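Local atomic coordinates of 8-amino-8-demethylriboflavin N,N-dimethyltransferase (Streptomyces davawensis, PDB entry 4D7K), a protein that catalyses the two successive S-adenosylmethionine-dependent methylations that turn 8-amino-8-demethylriboflavin into the antibiotic roseoflavin, and works as a homodimer. Residues A[45-49]-A[81-85]; A[100-104]-A[157-162]; A[128-132]-A[303-307]; A[285-290]-A[310-316]; A[291-295]-A[334-338]. All blocks are in the same frame, centred on the assembly; numbering follows the deposited sequence. Where two conformers were deposited one is given.

Contact 1: residues A[45-49]-A[81-85]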
# COMPACT_ATOMS: atom_id res chain seq x y z
N GLY A 45 -3.17 28.07 -7.03
CA GLY A 45 -1.99 28.63 -6.40
C GLY A 45 -1.85 28.27 -4.93
O GLY A 45 -2.71 27.61 -4.37
N PRO A 46 -0.76 28.73 -4.30
CA PRO A 46 -0.42 28.31 -2.93
C PRO A 46 -1.37 28.87 -1.88
O PRO A 46 -1.95 29.94 -2.06
CB PRO A 46 0.99 28.87 -2.72
CG PRO A 46 1.42 29.45 -4.06
CD PRO A 46 0.17 29.76 -4.80
N ARG A 47 -1.52 28.14 -0.79
CA ARG A 47 -2.33 28.57 0.34
C ARG A 47 -1.58 28.24 1.63
O ARG A 47 -0.80 27.29 1.67
CB ARG A 47 -3.70 27.89 0.34
CG ARG A 47 -4.50 28.07 -0.95
CD ARG A 47 -5.06 29.47 -1.07
NE ARG A 47 -5.95 29.80 0.04
CZ ARG A 47 -6.36 31.03 0.31
NH1 ARG A 47 -5.97 32.05 -0.44
NH2 ARG A 47 -7.17 31.24 1.34
N THR A 48 -1.83 29.00 2.68
CA THR A 48 -1.20 28.71 3.96
C THR A 48 -1.95 27.59 4.67
O THR A 48 -3.08 27.25 4.32
CB THR A 48 -1.17 29.94 4.85
OG1 THR A 48 -2.49 30.22 5.30
CG2 THR A 48 -0.62 31.14 4.08
N THR A 49 -1.31 27.03 5.69
CA THR A 49 -1.93 26.01 6.52
C THR A 49 -3.22 26.53 7.16
O THR A 49 -4.24 25.85 7.14
CB THR A 49 -0.98 25.54 7.64
OG1 THR A 49 0.23 25.04 7.05
CG2 THR A 49 -1.63 24.43 8.45
N GLU A 81 6.54 30.68 4.17
CA GLU A 81 5.44 31.21 5.00
C GLU A 81 4.35 30.16 5.22
O GLU A 81 3.17 30.44 5.03
CB GLU A 81 4.85 32.48 4.38
CG GLU A 81 5.89 33.55 4.08
CD GLU A 81 6.86 33.76 5.23
OE1 GLU A 81 6.41 34.07 6.35
OE2 GLU A 81 8.09 33.60 5.01
N ASP A 82 4.77 28.97 5.64
CA ASP A 82 3.87 27.89 6.04
C ASP A 82 2.79 27.61 4.99
O ASP A 82 1.60 27.59 5.29
CB ASP A 82 3.23 28.23 7.39
CG ASP A 82 2.56 27.03 8.05
OD1 ASP A 82 2.84 25.89 7.62
OD2 ASP A 82 1.77 27.24 9.00
N SER A 83 3.22 27.39 3.75
CA SER A 83 2.29 27.21 2.64
C SER A 83 2.56 25.93 1.87
O SER A 83 3.61 25.31 2.02
CB SER A 83 2.35 28.41 1.69
OG SER A 83 1.93 29.60 2.33
N PHE A 84 1.60 25.54 1.03
CA PHE A 84 1.76 24.37 0.18
C PHE A 84 1.19 24.64 -1.20
O PHE A 84 0.28 25.45 -1.35
CB PHE A 84 1.09 23.15 0.81
CG PHE A 84 1.68 22.75 2.13
CD1 PHE A 84 1.23 23.32 3.31
CD2 PHE A 84 2.71 21.83 2.19
CE1 PHE A 84 1.79 22.97 4.53
CE2 PHE A 84 3.28 21.47 3.40
CZ PHE A 84 2.82 22.04 4.57
N GLU A 85 1.75 23.98 -2.20
CA GLU A 85 1.22 24.07 -3.55
C GLU A 85 1.35 22.72 -4.24
O GLU A 85 1.92 21.79 -3.68
CB GLU A 85 1.93 25.16 -4.35
CG GLU A 85 3.38 24.89 -4.71
CD GLU A 85 4.00 26.03 -5.50
OE1 GLU A 85 3.44 27.15 -5.44
OE2 GLU A 85 5.03 25.82 -6.19
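Arg47 and Phe84 exchange two backbone hydrogen bonds, Phe84 N to Arg47 O at 3.0 Å and Arg47 N to Phe84 O at 3.3 Å, the signature of an antiparallel hydrogen-bonded pair. One residue further, Thr48 and Ser83 form the non-hydrogen-bonded pair, and the methyl CG2 of Thr48 rests 3.5 Å from Ser83 OG. The chain then leaves the strand, yet Thr49 N still reaches Asp82 O. Thr49 adds a side-chain bond: its hydroxyl OG1 gives its proton to Asp82 OD1 over 2.8 Å, arriving from well above the carboxylate plane. The same OG1 lies at the edge of the Phe84 ring, in its plane, 3.6 Å from CE1. At the other end the Pro46 ring and the Glu85 side chain run side by side, with Pro46 CG 3.4 Å from Glu85 OE1.

A second shell holds these groups. Arg64 of helix 60-72 forms a salt bridge with Asp82 OD2, while Arg77 of the neighbouring strand does so with Glu85 OE2. Thr48 is the N-cap of helix 49-56: with chi1 at 71°, OG1 sits between the backbone N and the carbonyl carbon and bonds to Asp51 N. The pairing thus makes strand 47-48 the outer strand of the three-stranded antiparallel sheet of the dimerisation domain, beside 83-86, and the shared carboxylate of Asp82, probably kept ionised by Arg64, ties the start of one helix to the flank of another.

Contact 2: residues A[100-104]-A[157-162]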
# COMPACT_ATOMS: atom_id res chain seq x y z
N SER A 100 -6.83 12.81 -15.20
CA SER A 100 -7.00 12.60 -13.76
C SER A 100 -6.83 11.15 -13.35
O SER A 100 -7.11 10.24 -14.12
CB SER A 100 -8.38 13.09 -13.31
OG SER A 100 -8.72 12.54 -12.05
N MET A 101 -6.35 10.94 -12.13
CA MET A 101 -6.18 9.61 -11.57
C MET A 101 -6.69 9.58 -10.13
O MET A 101 -6.24 8.78 -9.31
CB MET A 101 -4.71 9.18 -11.63
CG MET A 101 -4.23 8.92 -13.07
SD MET A 101 -2.48 8.52 -13.24
CE MET A 101 -2.46 6.85 -12.58
N ARG A 102 -7.63 10.46 -9.83
CA ARG A 102 -8.20 10.58 -8.50
C ARG A 102 -9.06 9.37 -8.18
O ARG A 102 -9.15 8.94 -7.03
CB ARG A 102 -9.03 11.87 -8.36
CG ARG A 102 -9.53 12.15 -6.96
CD ARG A 102 -10.45 13.36 -6.91
NE ARG A 102 -10.88 13.63 -5.54
CZ ARG A 102 -11.85 12.96 -4.91
NH1 ARG A 102 -12.50 11.98 -5.53
NH2 ARG A 102 -12.17 13.28 -3.67
N GLY A 103 -9.69 8.83 -9.22
CA GLY A 103 -10.60 7.70 -9.06
C GLY A 103 -9.94 6.47 -8.46
O GLY A 103 -10.41 5.94 -7.45
N MET A 104 -8.85 6.02 -9.06
CA MET A 104 -8.17 4.82 -8.59
C MET A 104 -7.49 5.05 -7.24
O MET A 104 -7.31 4.11 -6.46
CB MET A 104 -7.14 4.35 -9.62
CG MET A 104 -5.87 5.18 -9.65
SD MET A 104 -4.56 4.41 -10.62
CE MET A 104 -5.30 4.43 -12.26
N ALA A 157 -14.62 6.44 -12.44
CA ALA A 157 -13.43 7.19 -12.82
C ALA A 157 -12.22 6.26 -12.86
O ALA A 157 -11.41 6.33 -13.78
CB ALA A 157 -13.18 8.34 -11.86
N ALA A 158 -12.11 5.39 -11.86
CA ALA A 158 -11.04 4.41 -11.80
C ALA A 158 -10.99 3.56 -13.07
O ALA A 158 -9.91 3.36 -13.64
CB ALA A 158 -11.20 3.52 -10.58
N MET A 159 -12.15 3.08 -13.52
CA MET A 159 -12.25 2.26 -14.73
C MET A 159 -11.87 3.03 -15.99
O MET A 159 -11.29 2.46 -16.92
CB MET A 159 -13.67 1.70 -14.89
CG MET A 159 -14.08 0.70 -13.82
SD MET A 159 -12.95 -0.71 -13.77
CE MET A 159 -12.17 -0.46 -12.18
N VAL A 160 -12.21 4.31 -16.03
CA VAL A 160 -11.80 5.16 -17.15
C VAL A 160 -10.29 5.34 -17.13
O VAL A 160 -9.63 5.29 -18.17
CB VAL A 160 -12.49 6.54 -17.10
CG1 VAL A 160 -11.87 7.51 -18.11
CG2 VAL A 160 -13.99 6.40 -17.34
N GLU A 161 -9.73 5.52 -15.93
CA GLU A 161 -8.30 5.74 -15.76
C GLU A 161 -7.47 4.52 -16.16
O GLU A 161 -6.45 4.66 -16.85
CB GLU A 161 -8.00 6.13 -14.30
CG GLU A 161 -8.60 7.48 -13.92
CD GLU A 161 -8.82 7.64 -12.43
OE1 GLU A 161 -8.41 6.75 -11.67
OE2 GLU A 161 -9.40 8.68 -12.02
N PHE A 162 -7.89 3.33 -15.75
CA PHE A 162 -7.22 2.10 -16.14
C PHE A 162 -7.28 1.89 -17.65
O PHE A 162 -6.33 1.40 -18.26
CB PHE A 162 -7.83 0.89 -15.42
CG PHE A 162 -7.51 0.83 -13.95
CD1 PHE A 162 -6.22 1.04 -13.50
CD2 PHE A 162 -8.50 0.55 -13.03
CE1 PHE A 162 -5.93 0.98 -12.15
CE2 PHE A 162 -8.21 0.49 -11.68
CZ PHE A 162 -6.92 0.70 -11.24
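A buried carboxylate takes two consecutive backbone N-H groups at the start of a helix: Glu161 OE2 accepts from Gly103 N at 2.8 Å and Glu161 OE1 from Met104 N at 2.7 Å. Each oxygen uses its syn lone pair, the one on the side of its partner oxygen, so the two bonds together fix the rotation of the group. Beyond CG the glutamate chain is extended, with chi2 at 157°, and this carries the carboxylate across to the first turn of helix 102-107. There the positive end of the helix dipole would probably stabilise its charge.

Close approach depends on Gly103, whose CA lies 3.9 Å from Ala157 CB. Ala158 CB packs against the following peptide, 3.8 Å from Met104 N. Beside the carboxylate, Met104 bends at chi3 (64°) and packs CE 3.5 Å from Phe162 CE1; its SD lies obliquely to that ring, 4.9 Å from the centroid, a Met-aromatic contact. Tyr18 of the second subunit packs on both Met104 and Phe162.

Ser100 OG accepts from Arg102 N in an ST turn just before the helix. The whole is a helix N-terminus whose first N-H groups are bound by a glutamate carboxylate from another helix, here joining helix 102-107 to helix 149-165 next to the dimer interface.

Contact 3: residues A[128-132]-A[303-307]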
# COMPACT_ATOMS: atom_id res chain seq x y z
N VAL A 128 -16.18 -17.45 -1.14
CA VAL A 128 -16.99 -16.28 -1.45
C VAL A 128 -16.09 -15.07 -1.71
O VAL A 128 -15.11 -14.87 -0.99
CB VAL A 128 -17.98 -15.98 -0.31
CG1 VAL A 128 -18.79 -14.73 -0.61
CG2 VAL A 128 -18.90 -17.18 -0.08
N PRO A 129 -16.40 -14.28 -2.75
CA PRO A 129 -15.72 -13.00 -2.96
C PRO A 129 -15.70 -12.19 -1.67
O PRO A 129 -16.72 -12.13 -0.98
CB PRO A 129 -16.55 -12.31 -4.05
CG PRO A 129 -17.64 -13.32 -4.44
CD PRO A 129 -17.25 -14.65 -3.90
N ALA A 130 -14.56 -11.60 -1.35
CA ALA A 130 -14.36 -10.95 -0.06
C ALA A 130 -15.35 -9.82 0.21
O ALA A 130 -15.84 -9.68 1.34
CB ALA A 130 -12.94 -10.42 0.04
N PHE A 131 -15.66 -9.04 -0.82
CA PHE A 131 -16.58 -7.91 -0.67
C PHE A 131 -17.95 -8.38 -0.19
O PHE A 131 -18.60 -7.70 0.61
CB PHE A 131 -16.71 -7.14 -1.99
CG PHE A 131 -17.48 -5.85 -1.86
CD1 PHE A 131 -18.86 -5.83 -1.93
CD2 PHE A 131 -16.80 -4.65 -1.69
CE1 PHE A 131 -19.56 -4.64 -1.82
CE2 PHE A 131 -17.49 -3.46 -1.58
CZ PHE A 131 -18.88 -3.45 -1.64
N GLN A 132 -18.38 -9.54 -0.66
CA GLN A 132 -19.71 -10.06 -0.32
C GLN A 132 -19.75 -10.71 1.05
O GLN A 132 -20.81 -11.13 1.51
CB GLN A 132 -20.18 -11.05 -1.39
CG GLN A 132 -20.27 -10.46 -2.78
CD GLN A 132 -20.78 -11.45 -3.80
OE1 GLN A 132 -21.40 -12.46 -3.45
NE2 GLN A 132 -20.51 -11.18 -5.08
N LEU A 303 -10.59 -11.39 -7.15
CA LEU A 303 -10.82 -12.27 -6.01
C LEU A 303 -11.54 -11.55 -4.87
O LEU A 303 -12.37 -12.13 -4.18
CB LEU A 303 -9.48 -12.82 -5.52
CG LEU A 303 -9.45 -14.17 -4.81
CD1 LEU A 303 -8.09 -14.80 -4.98
CD2 LEU A 303 -9.77 -14.01 -3.34
N VAL A 304 -11.20 -10.27 -4.69
CA VAL A 304 -11.75 -9.49 -3.59
C VAL A 304 -13.13 -8.92 -3.92
O VAL A 304 -14.05 -8.98 -3.10
CB VAL A 304 -10.80 -8.33 -3.22
CG1 VAL A 304 -11.47 -7.36 -2.27
CG2 VAL A 304 -9.50 -8.87 -2.62
N LEU A 305 -13.29 -8.41 -5.14
CA LEU A 305 -14.46 -7.60 -5.48
C LEU A 305 -15.60 -8.40 -6.09
O LEU A 305 -16.73 -8.31 -5.63
CB LEU A 305 -14.06 -6.47 -6.42
CG LEU A 305 -13.12 -5.40 -5.86
CD1 LEU A 305 -12.70 -4.43 -6.95
CD2 LEU A 305 -13.78 -4.66 -4.70
N VAL A 306 -15.30 -9.16 -7.14
CA VAL A 306 -16.35 -9.82 -7.90
C VAL A 306 -16.28 -11.34 -7.85
O VAL A 306 -15.34 -11.92 -7.31
CB VAL A 306 -16.32 -9.37 -9.37
CG1 VAL A 306 -16.56 -7.88 -9.46
CG2 VAL A 306 -14.99 -9.74 -9.99
N GLU A 307 -17.30 -11.98 -8.42
CA GLU A 307 -17.41 -13.44 -8.39
C GLU A 307 -16.83 -14.06 -9.66
O GLU A 307 -16.48 -15.24 -9.68
CB GLU A 307 -18.87 -13.84 -8.20
CG GLU A 307 -19.08 -15.29 -7.79
CD GLU A 307 -19.35 -16.20 -8.97
OE1 GLU A 307 -19.50 -15.68 -10.10
OE2 GLU A 307 -19.41 -17.43 -8.77
O HOH W 1 -19.28 -8.37 -5.92
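Pro129 and Val304, with Phe131 as the third, carry much of the buried surface where two helix ends of the O-methyltransferase domain meet: the start of helix 131-134 lies against the last turn of helix 293-305. Helix 293-305 belongs to the class I, Rossmann-like methyltransferase fold.

Pro129 has the largest share. Its ring turns toward the chain leaving the long helix, with CB 3.5 Å from Val306 O and CG 4.0 Å from Glu307 CB. The pyrrolidine therefore covers the backbone just past the helix end. Arg62 of the second subunit packs on the same proline and also bonds to Leu303 O, which places this corner at the dimer interface.

Val304 contributes mainly through its carbonyl. The oxygen lies 3.4 Å from Phe131 CB and receives the hydrogen bond from Phe131 N at 2.8 Å. On the apolar side, Val304 CG1 meets Ala130 CB at 4.1 Å, while Ala116 and Tyr117 of helix 111-118 touch the valine from outside the contact.

The Phe131 side chain points CG away from its own backbone N (chi1 -171°), and its ring leads off from the contact after CB. It still meets its partner Leu305 obliquely, CD2 to CD2 at 4.3 Å, before joining an aromatic group in which it stacks with His135 and meets Phe142 edge-to-face.

A water closes the polar side: it donates to Leu305 O at 2.6 Å and accepts from Gln132 NE2 at 3.2 Å.

Contact 4: residues A[285-290]-A[310-316]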
# COMPACT_ATOMS: atom_id res chain seq x y z
N ASP A 285 -8.55 -9.63 -22.72
CA ASP A 285 -8.65 -10.12 -21.35
C ASP A 285 -7.28 -10.47 -20.80
O ASP A 285 -6.28 -10.45 -21.52
CB ASP A 285 -9.57 -11.34 -21.29
CG ASP A 285 -10.19 -11.56 -19.92
OD1 ASP A 285 -9.77 -10.88 -18.95
OD2 ASP A 285 -11.09 -12.41 -19.80
N SER A 286 -7.23 -10.79 -19.51
CA SER A 286 -6.05 -11.39 -18.91
C SER A 286 -6.21 -12.90 -18.95
O SER A 286 -7.24 -13.44 -18.54
CB SER A 286 -5.86 -10.90 -17.47
OG SER A 286 -4.70 -11.46 -16.89
N VAL A 287 -5.19 -13.59 -19.45
CA VAL A 287 -5.29 -15.04 -19.63
C VAL A 287 -4.41 -15.77 -18.62
O VAL A 287 -3.19 -15.63 -18.62
CB VAL A 287 -4.89 -15.44 -21.06
CG1 VAL A 287 -4.94 -16.95 -21.23
CG2 VAL A 287 -5.81 -14.76 -22.07
N ILE A 288 -5.06 -16.56 -17.77
CA ILE A 288 -4.37 -17.34 -16.75
C ILE A 288 -3.34 -18.26 -17.39
O ILE A 288 -3.66 -19.04 -18.28
CB ILE A 288 -5.36 -18.19 -15.91
CG1 ILE A 288 -6.40 -17.30 -15.23
CG2 ILE A 288 -4.60 -19.03 -14.89
CD1 ILE A 288 -5.83 -16.41 -14.16
N GLY A 289 -2.10 -18.16 -16.92
CA GLY A 289 -1.02 -18.96 -17.45
C GLY A 289 -0.26 -18.25 -18.56
O GLY A 289 0.82 -18.67 -18.96
N GLU A 290 -0.84 -17.16 -19.07
CA GLU A 290 -0.22 -16.40 -20.15
C GLU A 290 -0.36 -14.91 -19.90
O GLU A 290 -0.67 -14.13 -20.81
CB GLU A 290 -0.82 -16.80 -21.50
CG GLU A 290 -0.54 -18.25 -21.87
CD GLU A 290 -1.17 -18.65 -23.18
OE1 GLU A 290 -0.88 -17.98 -24.20
OE2 GLU A 290 -1.95 -19.62 -23.20
N HIS A 310 -10.98 -15.02 -14.51
CA HIS A 310 -10.30 -15.09 -15.79
C HIS A 310 -10.19 -16.54 -16.22
O HIS A 310 -10.21 -17.44 -15.38
CB HIS A 310 -8.91 -14.46 -15.71
CG HIS A 310 -8.92 -13.00 -15.40
ND1 HIS A 310 -9.55 -12.07 -16.20
CD2 HIS A 310 -8.37 -12.29 -14.38
CE1 HIS A 310 -9.40 -10.86 -15.69
NE2 HIS A 310 -8.69 -10.97 -14.58
N ARG A 311 -10.08 -16.77 -17.52
CA ARG A 311 -10.03 -18.14 -18.04
C ARG A 311 -8.65 -18.51 -18.57
O ARG A 311 -7.90 -17.66 -19.06
CB ARG A 311 -11.08 -18.33 -19.13
CG ARG A 311 -12.53 -18.38 -18.64
CD ARG A 311 -13.49 -18.56 -19.80
NE ARG A 311 -14.87 -18.81 -19.38
CZ ARG A 311 -15.80 -17.86 -19.24
NH1 ARG A 311 -15.49 -16.60 -19.48
NH2 ARG A 311 -17.03 -18.19 -18.86
N THR A 312 -8.31 -19.80 -18.46
CA THR A 312 -7.09 -20.32 -19.06
C THR A 312 -7.32 -20.48 -20.55
O THR A 312 -8.44 -20.32 -21.03
CB THR A 312 -6.67 -21.67 -18.47
OG1 THR A 312 -7.65 -22.66 -18.81
CG2 THR A 312 -6.53 -21.59 -16.97
N ARG A 313 -6.26 -20.81 -21.29
CA ARG A 313 -6.36 -21.00 -22.73
C ARG A 313 -7.22 -22.20 -23.07
O ARG A 313 -8.05 -22.15 -23.98
CB ARG A 313 -4.97 -21.16 -23.35
CG ARG A 313 -4.98 -21.17 -24.86
CD ARG A 313 -3.62 -21.55 -25.41
NE ARG A 313 -3.46 -21.12 -26.80
CZ ARG A 313 -2.67 -20.13 -27.19
NH1 ARG A 313 -1.94 -19.46 -26.30
NH2 ARG A 313 -2.58 -19.82 -28.47
N ALA A 314 -7.01 -23.29 -22.34
CA ALA A 314 -7.77 -24.52 -22.56
C ALA A 314 -9.26 -24.27 -22.36
O ALA A 314 -10.09 -24.79 -23.10
CB ALA A 314 -7.27 -25.62 -21.64
N GLN A 315 -9.58 -23.48 -21.35
CA GLN A 315 -10.97 -23.11 -21.08
C GLN A 315 -11.55 -22.31 -22.24
O GLN A 315 -12.69 -22.54 -22.65
CB GLN A 315 -11.07 -22.32 -19.78
CG GLN A 315 -10.82 -23.16 -18.54
CD GLN A 315 -10.82 -22.33 -17.27
OE1 GLN A 315 -10.13 -21.32 -17.18
NE2 GLN A 315 -11.60 -22.76 -16.28
N TRP A 316 -10.77 -21.37 -22.76
CA TRP A 316 -11.20 -20.57 -23.90
C TRP A 316 -11.36 -21.43 -25.14
O TRP A 316 -12.30 -21.24 -25.92
CB TRP A 316 -10.21 -19.43 -24.18
CG TRP A 316 -10.40 -18.23 -23.31
CD1 TRP A 316 -9.53 -17.74 -22.37
CD2 TRP A 316 -11.54 -17.36 -23.28
NE1 TRP A 316 -10.05 -16.62 -21.78
CE2 TRP A 316 -11.29 -16.36 -22.31
CE3 TRP A 316 -12.75 -17.32 -23.99
CZ2 TRP A 316 -12.19 -15.34 -22.03
CZ3 TRP A 316 -13.65 -16.31 -23.71
CH2 TRP A 316 -13.37 -15.33 -22.73
O HOH W 2 -9.34 -14.93 -19.33
O HOH W 3 -3.15 -20.49 -20.69
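Glu290 and Arg313 make the charged link between a loop and the start of a helix in the Rossmann-like methyltransferase domain. The loop leaves strand 280-285 through a type II turn, Val287 to Glu290, and meets the capping box formed by Thr312 and Gln315. In the salt bridge Arg313 NH1 is 2.8 Å from Glu290 OE1, and it also donates to OE2 through that oxygen's syn lone pair. Carboxylate and guanidinium are nearly coplanar, 5° apart, and Arg313 is extended from CG to NE to reach so far.

Apolar contacts gather round Ile288 and His310. Ile288 CB meets Thr312 CG2 at 3.7 Å, and the isoleucine side chain crosses that of His310 at about a right angle, CG1 3.8 Å from His310 CB. Ser286 CB sits over the centre of the His310 ring in a CH-pi contact.

A polar group meets a ring edge where Asp285 OD2 lies in the Trp316 plane, beside CZ2.

Direct backbone bonding is slight, with one weak bond from Ile288 N to Arg311 O, and water makes up for it. One molecule donates to Ile288 O and Glu290 OE2 and accepts from Arg313 N. Another lies 2.7 Å from Ser286 O, to which it probably donates, and accepts from Arg311 N at 2.7 Å and from Trp316 NE1 at 3.1 Å.

Contact 5: residues A[291-295]-A[334-338]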
# COMPACT_ATOMS: atom_id res chain seq x y z
N THR A 291 -0.15 -14.51 -18.66
CA THR A 291 -0.09 -13.11 -18.28
C THR A 291 1.22 -12.89 -17.55
O THR A 291 1.88 -13.86 -17.15
CB THR A 291 -1.28 -12.70 -17.39
OG1 THR A 291 -1.24 -11.30 -17.14
CG2 THR A 291 -1.23 -13.46 -16.06
N GLY A 292 1.61 -11.64 -17.37
CA GLY A 292 2.87 -11.33 -16.70
C GLY A 292 2.68 -11.32 -15.20
O GLY A 292 1.58 -11.54 -14.71
N GLU A 293 3.76 -11.07 -14.47
CA GLU A 293 3.73 -11.03 -13.01
C GLU A 293 2.73 -10.00 -12.48
O GLU A 293 2.10 -10.21 -11.44
CB GLU A 293 5.12 -10.72 -12.46
CG GLU A 293 6.21 -11.63 -12.98
CD GLU A 293 5.92 -13.10 -12.72
OE1 GLU A 293 5.67 -13.46 -11.54
OE2 GLU A 293 5.94 -13.89 -13.68
N LEU A 294 2.59 -8.89 -13.19
CA LEU A 294 1.66 -7.85 -12.77
C LEU A 294 0.24 -8.39 -12.83
O LEU A 294 -0.56 -8.17 -11.92
CB LEU A 294 1.80 -6.61 -13.66
CG LEU A 294 0.92 -5.42 -13.26
CD1 LEU A 294 1.23 -4.99 -11.84
CD2 LEU A 294 1.09 -4.25 -14.23
N GLY A 295 -0.05 -9.11 -13.91
CA GLY A 295 -1.36 -9.70 -14.12
C GLY A 295 -1.73 -10.68 -13.03
O GLY A 295 -2.87 -10.71 -12.59
N GLY A 334 1.23 -5.97 -23.26
CA GLY A 334 1.82 -5.52 -22.01
C GLY A 334 1.96 -6.68 -21.05
O GLY A 334 1.96 -7.84 -21.46
N ASP A 335 2.06 -6.38 -19.76
CA ASP A 335 2.34 -7.41 -18.77
C ASP A 335 1.09 -7.92 -18.07
O ASP A 335 1.17 -8.69 -17.11
CB ASP A 335 3.33 -6.88 -17.74
CG ASP A 335 4.70 -6.63 -18.33
OD1 ASP A 335 5.08 -7.35 -19.28
OD2 ASP A 335 5.40 -5.71 -17.85
N VAL A 336 -0.08 -7.50 -18.54
CA VAL A 336 -1.32 -7.96 -17.95
C VAL A 336 -2.25 -8.55 -18.99
O VAL A 336 -2.59 -9.73 -18.96
CB VAL A 336 -2.07 -6.83 -17.24
CG1 VAL A 336 -3.37 -7.35 -16.65
CG2 VAL A 336 -1.20 -6.22 -16.16
N TRP A 337 -2.65 -7.70 -19.93
CA TRP A 337 -3.71 -8.03 -20.87
C TRP A 337 -3.18 -8.73 -22.11
O TRP A 337 -1.98 -8.75 -22.37
CB TRP A 337 -4.47 -6.76 -21.26
CG TRP A 337 -4.83 -5.92 -20.08
CD1 TRP A 337 -4.31 -4.70 -19.75
CD2 TRP A 337 -5.78 -6.24 -19.06
NE1 TRP A 337 -4.89 -4.24 -18.60
CE2 TRP A 337 -5.79 -5.16 -18.15
CE3 TRP A 337 -6.63 -7.32 -18.82
CZ2 TRP A 337 -6.61 -5.14 -17.02
CZ3 TRP A 337 -7.45 -7.30 -17.70
CH2 TRP A 337 -7.43 -6.22 -16.81
N ALA A 338 -4.10 -9.30 -22.87
CA ALA A 338 -3.75 -9.99 -24.10
C ALA A 338 -4.88 -9.86 -25.11
O ALA A 338 -6.03 -9.66 -24.74
CB ALA A 338 -3.46 -11.46 -23.82
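Asp335 O is gripped by two backbone N-H groups of one helix start, Gly292 N at 3.0 Å and Gly295 N at 3.5 Å. Both bonds are weak, the first because it is strongly bent (127° at the hydrogen) and the second because it is long. A firmer bond lies one residue further along, where Thr291 OG1 gives its proton to Val336 O over 2.8 Å. This donor lies in the carbonyl plane and on a lone pair. The threonine reaches it with OG1 pointing away from its own backbone N, chi1 -175°. Ser286 OG adds weak hydrogen bonds to both members of this pair, Thr291 OG1 and Val336 O.

Gly292 is the N-cap residue of helix 293-305, and the chain 334-336 leads into strand 337-344. The contact therefore sets the first turn of a helix on the loop between the last two strands of the seven-stranded mixed sheet. That antiparallel pair, 325-333 followed by 337-344, closes one side of the sheet, with the last strand inserted beside 280-285, as is usual in class I methyltransferases.

The apolar part is small. Leu294 turns toward the loop and crosses Val336 obliquely, its CD2 3.6 Å from Val336 CG2. The other methyl of the valine, CG1, approaches Gly295 CA at 4.0 Å, and it also lies over the centre of the Trp337 ring, 3.5 Å above its plane. Leu298 of the same helix packs on Val336 too, while Val22 of the second subunit touches Leu294.

How the contacts relate
The five sites show how chemistry follows position. Contact 1 lies at the periphery, its centre about 34 Å from that of the chain, and relies on strand pairing and surface ion pairs; no residue of the second subunit touches it. Contact 2, about 7 Å from the chain centre, instead buries a single carboxylate, while contact 3, the most buried, joins apolar packing to one backbone hydrogen bond and a bridging water. Contacts 3 and 5 hold opposite ends of helix 293-305. Contacts 4 and 5 touch directly, probably through a hydrogen bond between Asp285 O and Ala338 N; water and a salt bridge serve the former, a threonine hydroxyl and weak backbone bonds the latter. Contacts 2, 3 and 5 meet the second subunit, contact 4 through one residue.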